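Local structure of putative histidinol-phosphate aminotransferase (Burkholderia pseudomallei, 3P1T) at residues 215-218 and 219-223; 263-267 and 268-272. The protein probably catalyses the pyridoxal-phosphate-dependent transfer of an amino group from histidinol phosphate to 2-oxoglutarate, a step of histidine biosynthesis. All coordinates share one frame; numbering follows the deposited sequence.

Interaction 1: residues 215-218 and 219-223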
ATOM      1  N   GLU A 215      22.524   2.630  -4.203  1.00 43.95           N
ATOM      2  CA  GLU A 215      22.668   3.019  -2.790  0.50 43.14           C
ATOM      3  C   GLU A 215      21.387   3.714  -2.299  1.00 45.79           C
ATOM      4  O   GLU A 215      20.849   3.304  -1.274  1.00 45.90           O
ATOM      5  CB  GLU A 215      23.916   3.897  -2.517  0.50 44.97           C
ATOM      6  CG  GLU A 215      24.357   4.818  -3.649  0.50 51.77           C
ATOM      7  CD  GLU A 215      25.195   4.151  -4.725  0.50 58.30           C
ATOM      8  OE1 GLU A 215      26.248   3.563  -4.389  0.50 56.27           O
ATOM      9  OE2 GLU A 215      24.808   4.237  -5.911  0.50 40.60           O
ATOM     10  N   LEU A 216      20.869   4.715  -3.046  1.00 41.57           N
ATOM     11  CA  LEU A 216      19.635   5.454  -2.724  1.00 39.68           C
ATOM     12  C   LEU A 216      18.418   4.505  -2.684  1.00 41.89           C
ATOM     13  O   LEU A 216      17.647   4.553  -1.726  1.00 41.93           O
ATOM     14  CB  LEU A 216      19.406   6.587  -3.749  1.00 39.56           C
ATOM     15  CG  LEU A 216      18.109   7.408  -3.644  1.00 43.33           C
ATOM     16  CD1 LEU A 216      18.005   8.140  -2.311  1.00 42.70           C
ATOM     17  CD2 LEU A 216      18.005   8.403  -4.791  1.00 44.57           C
ATOM     18  N   ILE A 217      18.268   3.626  -3.693  1.00 36.76           N
ATOM     19  CA  ILE A 217      17.177   2.643  -3.771  1.00 34.33           C
ATOM     20  C   ILE A 217      17.191   1.754  -2.498  1.00 39.48           C
ATOM     21  O   ILE A 217      16.142   1.538  -1.900  1.00 39.01           O
ATOM     22  CB  ILE A 217      17.311   1.803  -5.085  1.00 35.59           C
ATOM     23  CG1 ILE A 217      16.997   2.635  -6.367  1.00 33.79           C
ATOM     24  CG2 ILE A 217      16.495   0.521  -5.040  1.00 34.16           C
ATOM     25  CD1 ILE A 217      15.545   3.043  -6.615  1.00 34.71           C
ATOM     26  N   ALA A 218      18.378   1.271  -2.090  1.00 37.10           N
ATOM     27  CA  ALA A 218      18.554   0.409  -0.913  1.00 37.10           C
ATOM     28  C   ALA A 218      18.088   1.107   0.387  1.00 42.31           C
ATOM     29  O   ALA A 218      17.448   0.465   1.229  1.00 41.85           O
ATOM     30  CB  ALA A 218      20.013  -0.014  -0.782  1.00 38.02           C
ATOM     31  N   ALA A 219      18.414   2.411   0.547  1.00 38.48           N
ATOM     32  CA  ALA A 219      18.031   3.196   1.727  1.00 37.19           C
ATOM     33  C   ALA A 219      16.509   3.442   1.776  1.00 39.08           C
ATOM     34  O   ALA A 219      15.938   3.454   2.873  1.00 40.69           O
ATOM     35  CB  ALA A 219      18.772   4.520   1.741  1.00 37.93           C
HETATM   36  N   MSE A 220      15.857   3.638   0.601  1.00 29.92           N
HETATM   37  CA  MSE A 220      14.413   3.857   0.558  1.00 26.87           C
HETATM   38  C   MSE A 220      13.674   2.524   0.795  1.00 35.60           C
HETATM   39  O   MSE A 220      12.672   2.526   1.515  1.00 37.17           O
HETATM   40  CB  MSE A 220      13.968   4.510  -0.768  1.00 26.64           C
HETATM   41  CG  MSE A 220      14.368   5.967  -0.912  1.00 29.50           C
HETATM   42 SE   MSE A 220      13.759   6.719  -2.597  0.75 32.68          SE
HETATM   43  CE  MSE A 220      14.734   5.650  -3.800  1.00 30.54           C
ATOM     44  N   LYS A 221      14.170   1.392   0.214  1.00 32.45           N
ATOM     45  CA  LYS A 221      13.607   0.039   0.408  1.00 32.23           C
ATOM     46  C   LYS A 221      13.534  -0.294   1.878  1.00 36.48           C
ATOM     47  O   LYS A 221      12.535  -0.847   2.331  1.00 36.01           O
ATOM     48  CB  LYS A 221      14.420  -1.035  -0.332  1.00 35.18           C
ATOM     49  CG  LYS A 221      14.125  -1.099  -1.820  1.00 37.54           C
ATOM     50  CD  LYS A 221      14.901  -2.195  -2.490  1.00 34.03           C
ATOM     51  CE  LYS A 221      14.555  -2.264  -3.952  1.00 35.46           C
ATOM     52  NZ  LYS A 221      15.307  -3.328  -4.671  1.00 39.88           N
ATOM     53  N   ARG A 222      14.573   0.103   2.626  1.00 34.95           N
ATOM     54  CA  ARG A 222      14.700  -0.047   4.082  1.00 36.06           C
ATOM     55  C   ARG A 222      13.555   0.675   4.836  1.00 38.60           C
ATOM     56  O   ARG A 222      13.152   0.239   5.915  1.00 38.60           O
ATOM     57  CB  ARG A 222      16.065   0.514   4.554  1.00 38.49           C
ATOM     58  CG  ARG A 222      17.064  -0.542   4.993  1.00 48.88           C
ATOM     59  CD  ARG A 222      18.405   0.046   5.414  1.00 61.28           C
ATOM     60  NE  ARG A 222      19.323   0.218   4.283  1.00 78.90           N
ATOM     61  CZ  ARG A 222      19.994   1.338   4.005  1.00 92.69           C
ATOM     62  NH1 ARG A 222      19.845   2.421   4.769  1.00 77.52           N
ATOM     63  NH2 ARG A 222      20.804   1.390   2.956  1.00 71.83           N
ATOM     64  N   LYS A 223      13.026   1.759   4.256  1.00 33.30           N
ATOM     65  CA  LYS A 223      11.970   2.539   4.909  1.00 32.12           C
ATOM     66  C   LYS A 223      10.566   2.060   4.488  1.00 35.87           C
ATOM     67  O   LYS A 223       9.590   2.420   5.155  1.00 36.82           O
ATOM     68  CB  LYS A 223      12.139   4.051   4.625  1.00 32.72           C
ATOM     69  CG  LYS A 223      13.357   4.609   5.355  1.00 31.05           C
ATOM     70  CD  LYS A 223      13.617   6.052   5.116  1.00 36.39           C
ATOM     71  CE  LYS A 223      14.838   6.486   5.879  1.00 40.32           C
ATOM     72  NZ  LYS A 223      15.023   7.955   5.816  1.00 44.62           N
TER
HETATM   73  O   HOH W   1      22.067   2.723   0.881  1.00 35.08           O

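Interaction 2: residues 263-267 and 268-272. With SO4 (sulfate ion), chain E.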
ATOM      1  N   ASP A 263      -7.801  14.859 -35.377  1.00 56.09           N
ATOM      2  CA  ASP A 263      -8.106  15.348 -36.724  1.00 56.12           C
ATOM      3  C   ASP A 263      -9.590  15.714 -36.874  1.00 58.11           C
ATOM      4  O   ASP A 263      -9.894  16.765 -37.447  1.00 58.54           O
ATOM      5  CB  ASP A 263      -7.710  14.308 -37.785  1.00 58.65           C
ATOM      6  CG  ASP A 263      -6.208  14.098 -38.001  1.00 68.48           C
ATOM      7  OD1 ASP A 263      -5.395  14.837 -37.374  1.00 69.57           O
ATOM      8  OD2 ASP A 263      -5.845  13.240 -38.843  1.00 71.76           O
ATOM      9  N   ALA A 264     -10.504  14.875 -36.346  1.00 52.90           N
ATOM     10  CA  ALA A 264     -11.953  15.108 -36.431  1.00 53.15           C
ATOM     11  C   ALA A 264     -12.371  16.367 -35.661  1.00 57.89           C
ATOM     12  O   ALA A 264     -13.139  17.171 -36.207  1.00 58.04           O
ATOM     13  CB  ALA A 264     -12.721  13.907 -35.907  1.00 53.06           C
ATOM     14  N   LEU A 265     -11.840  16.560 -34.419  1.00 52.99           N
ATOM     15  CA  LEU A 265     -12.168  17.733 -33.609  1.00 52.21           C
ATOM     16  C   LEU A 265     -11.652  19.016 -34.279  1.00 58.45           C
ATOM     17  O   LEU A 265     -12.392  20.002 -34.307  1.00 59.53           O
ATOM     18  CB  LEU A 265     -11.635  17.621 -32.174  1.00 50.44           C
ATOM     19  CG  LEU A 265     -12.287  16.566 -31.263  1.00 54.01           C
ATOM     20  CD1 LEU A 265     -11.637  16.563 -29.890  1.00 53.06           C
ATOM     21  CD2 LEU A 265     -13.790  16.795 -31.109  1.00 54.91           C
ATOM     22  N   ARG A 266     -10.433  18.994 -34.875  1.00 54.77           N
ATOM     23  CA  ARG A 266      -9.875  20.171 -35.566  1.00 54.96           C
ATOM     24  C   ARG A 266     -10.712  20.530 -36.800  1.00 59.94           C
ATOM     25  O   ARG A 266     -10.854  21.710 -37.124  1.00 60.64           O
ATOM     26  CB  ARG A 266      -8.412  19.962 -35.970  1.00 53.27           C
ATOM     27  CG  ARG A 266      -7.469  19.923 -34.794  1.00 58.34           C
ATOM     28  CD  ARG A 266      -6.040  20.087 -35.241  1.00 62.48           C
ATOM     29  NE  ARG A 266      -5.103  19.922 -34.130  1.00 56.30           N
ATOM     30  CZ  ARG A 266      -4.320  18.865 -33.972  1.00 58.03           C
ATOM     31  NH1 ARG A 266      -4.317  17.892 -34.871  1.00 43.20           N
ATOM     32  NH2 ARG A 266      -3.499  18.791 -32.933  1.00 47.01           N
ATOM     33  N   GLY A 267     -11.279  19.512 -37.443  1.00 56.05           N
ATOM     34  CA  GLY A 267     -12.164  19.674 -38.591  1.00 57.06           C
ATOM     35  C   GLY A 267     -13.511  20.258 -38.204  1.00 60.06           C
ATOM     36  O   GLY A 267     -14.182  20.877 -39.033  1.00 59.74           O
ATOM     37  N   LEU A 268     -13.911  20.057 -36.928  1.00 56.45           N
ATOM     38  CA  LEU A 268     -15.144  20.594 -36.342  1.00 56.08           C
ATOM     39  C   LEU A 268     -14.912  22.038 -35.807  1.00 60.75           C
ATOM     40  O   LEU A 268     -15.867  22.699 -35.374  1.00 61.04           O
ATOM     41  CB  LEU A 268     -15.675  19.672 -35.217  1.00 54.38           C
ATOM     42  CG  LEU A 268     -16.249  18.324 -35.662  1.00 58.50           C
ATOM     43  CD1 LEU A 268     -16.497  17.428 -34.488  1.00 57.14           C
ATOM     44  CD2 LEU A 268     -17.533  18.487 -36.470  1.00 59.51           C
ATOM     45  N   GLY A 269     -13.657  22.497 -35.850  1.00 56.39           N
ATOM     46  CA  GLY A 269     -13.271  23.835 -35.423  1.00 56.18           C
ATOM     47  C   GLY A 269     -12.640  23.968 -34.056  1.00 57.77           C
ATOM     48  O   GLY A 269     -12.287  25.081 -33.662  1.00 55.83           O
ATOM     49  N   TYR A 270     -12.480  22.848 -33.328  1.00 54.96           N
ATOM     50  CA  TYR A 270     -11.869  22.845 -31.991  1.00 53.39           C
ATOM     51  C   TYR A 270     -10.348  23.019 -32.092  1.00 57.11           C
ATOM     52  O   TYR A 270      -9.741  22.667 -33.108  1.00 56.81           O
ATOM     53  CB  TYR A 270     -12.212  21.555 -31.213  1.00 53.09           C
ATOM     54  CG  TYR A 270     -13.683  21.415 -30.885  1.00 54.10           C
ATOM     55  CD1 TYR A 270     -14.222  22.009 -29.749  1.00 55.06           C
ATOM     56  CD2 TYR A 270     -14.534  20.670 -31.699  1.00 55.48           C
ATOM     57  CE1 TYR A 270     -15.578  21.888 -29.443  1.00 56.41           C
ATOM     58  CE2 TYR A 270     -15.899  20.568 -31.422  1.00 56.85           C
ATOM     59  CZ  TYR A 270     -16.420  21.185 -30.296  1.00 65.01           C
ATOM     60  OH  TYR A 270     -17.761  21.068 -30.007  1.00 65.13           O
ATOM     61  N   ARG A 271      -9.747  23.615 -31.048  1.00 54.15           N
ATOM     62  CA  ARG A 271      -8.297  23.809 -30.994  1.00 53.40           C
ATOM     63  C   ARG A 271      -7.735  22.738 -30.069  1.00 53.80           C
ATOM     64  O   ARG A 271      -7.978  22.736 -28.861  1.00 51.66           O
ATOM     65  CB  ARG A 271      -7.906  25.241 -30.579  1.00 54.09           C
ATOM     66  CG  ARG A 271      -8.363  26.294 -31.584  1.00 70.07           C
ATOM     67  CD  ARG A 271      -7.395  27.438 -31.753  1.00 93.54           C
ATOM     68  NE  ARG A 271      -7.966  28.440 -32.652  1.00111.15           N
ATOM     69  CZ  ARG A 271      -8.356  29.648 -32.261  1.00133.87           C
ATOM     70  NH1 ARG A 271      -8.178  30.036 -31.005  1.00124.68           N
ATOM     71  NH2 ARG A 271      -8.878  30.497 -33.136  1.00125.40           N
ATOM     72  N   VAL A 272      -7.094  21.760 -30.688  1.00 50.14           N
ATOM     73  CA  VAL A 272      -6.547  20.578 -30.031  1.00 48.63           C
ATOM     74  C   VAL A 272      -5.037  20.696 -30.002  1.00 53.80           C
ATOM     75  O   VAL A 272      -4.431  21.096 -30.996  1.00 55.78           O
ATOM     76  CB  VAL A 272      -7.014  19.283 -30.769  1.00 51.48           C
ATOM     77  CG1 VAL A 272      -6.584  18.024 -30.016  1.00 49.84           C
ATOM     78  CG2 VAL A 272      -8.524  19.284 -30.995  1.00 51.35           C
TER
HETATM   79  S   SO4 E 338      -0.352  16.656 -34.053  1.00100.95           S
HETATM   80  O1  SO4 E 338       0.301  17.939 -33.798  1.00105.70           O
HETATM   81  O2  SO4 E 338       0.700  15.638 -34.326  1.00105.63           O
HETATM   82  O3  SO4 E 338      -1.220  16.802 -35.220  1.00107.41           O
HETATM   83  O4  SO4 E 338      -1.193  16.258 -32.892  1.00105.98           O
HETATM   84  O   HOH W   2      -5.465  22.932 -33.411  1.00 36.91           O

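Interaction 1: residues 215-218 and 219-223
Leu216 and Met220, a selenomethionine, touch one turn apart on the short helix 214-221, which follows strand 208-211 of the seven-stranded sheet in this fold type I aminotransferase. The selenomethionine's terminal methyl does the touching: CE of Met220 lies 3.8 Å from CG of Leu216 and also meets CD1 of Ile217, so one methyl touches both side chains. A bend at its last torsion (chi3 -63°) turns the methyl back toward the preceding turn. On the next flank, Ile217 offers its other branch, CG2, to the stem of Lys221, whose CE comes within 3.6 Å of it. The lysine chain runs extended beyond CG and carries NZ past the isoleucine to the carbonyl oxygens of Glu68 and, more weakly, Leu71, tying the helix to the start of strand 71-74 and the loop just before it.

Arg222 works on the exposed side. Its chain bends at chi3 (-87°) and folds back along the helix, laying one guanidinium face over CA of Ala219, off-centre toward the rim. At the edge of that group, in its plane, a water accepts a weak bond from Arg222 NH2 at 2.8 Å and donates to Glu215 O.

Regular i to i+4 backbone bonds put these side chains one turn apart. The straightest at hydrogen is Lys221 N to Ile217 O, at 164°. Met220 N to Leu216 O measures 3.1 Å. Farther out, Met220 packs on Ile84 and Glu87 of helix 76-87 and on Met72, so this flank lies against helix 76-87 and strand 71-74. Lys223 pairs with Glu87 in a salt bridge, and at the dimer interface its carbonyl oxygen accepts a bond from NH1 of Arg106 of the second subunit.

Interaction 2: residues 263-267 and 268-272
Leu265 packs against Tyr270 and Val272 where the long helix 244-267 ends in a Schellman motif and the chain leads on toward strand 279-283. CB of Leu265 meets CG2 of Val272 at 3.7 Å, and its CD2 branch lies 4.0 Å from CD2 of the Tyr270 ring, the two side chains slanting across one another. Leu327 and Leu330 of helix 320-333 and Val282 also pack on Leu265, joining this helix end to helix 320-333 and to strand 279-283 of the four-stranded sheet.

Gly269, with positive phi (101°), ends the helix. Tyr270 N then bonds to Leu265 O at 3.0 Å, and Gly269 N reaches Arg266 O weakly. The same Leu265 oxygen lies at the edge of the tyrosine ring, in its plane; beyond, Tyr270 OH bonds to Leu330 O.

Arg266, extended from CG to NE, crosses Val272 at about a right angle. Its NH2 bonds to Val272 O at 3.2 Å, the oxygen lying close to the guanidinium plane although the nitrogen stands above the carbonyl plane. Water 2 bridges NE and that oxygen. A sulfate, probably from the crystallisation liquor and also held by Arg259, takes weak bonds from Arg266: NH1 to O3 at 3.3 Å and NH2 to O4.

Along the chain, interaction 1 closes before interaction 2 opens, and helix 231-241 and most of helix 244-267 lie between them. Their centres are 48 Å apart, on opposite sides of the chain's centre, and the nearest atoms stay about 36 Å from each other. They share no helix or sheet: 215-223 borders the seven-stranded sheet, whereas 263-272 leads into the four-stranded one, although both belong to the same aminotransferase class I and II fold. Their surroundings differ too. Interaction 1 reaches the second subunit through Lys223; no other protein chain touches interaction 2. The first contact thus lies by the dimer interface and the second at a helix end on the surface of the subunit.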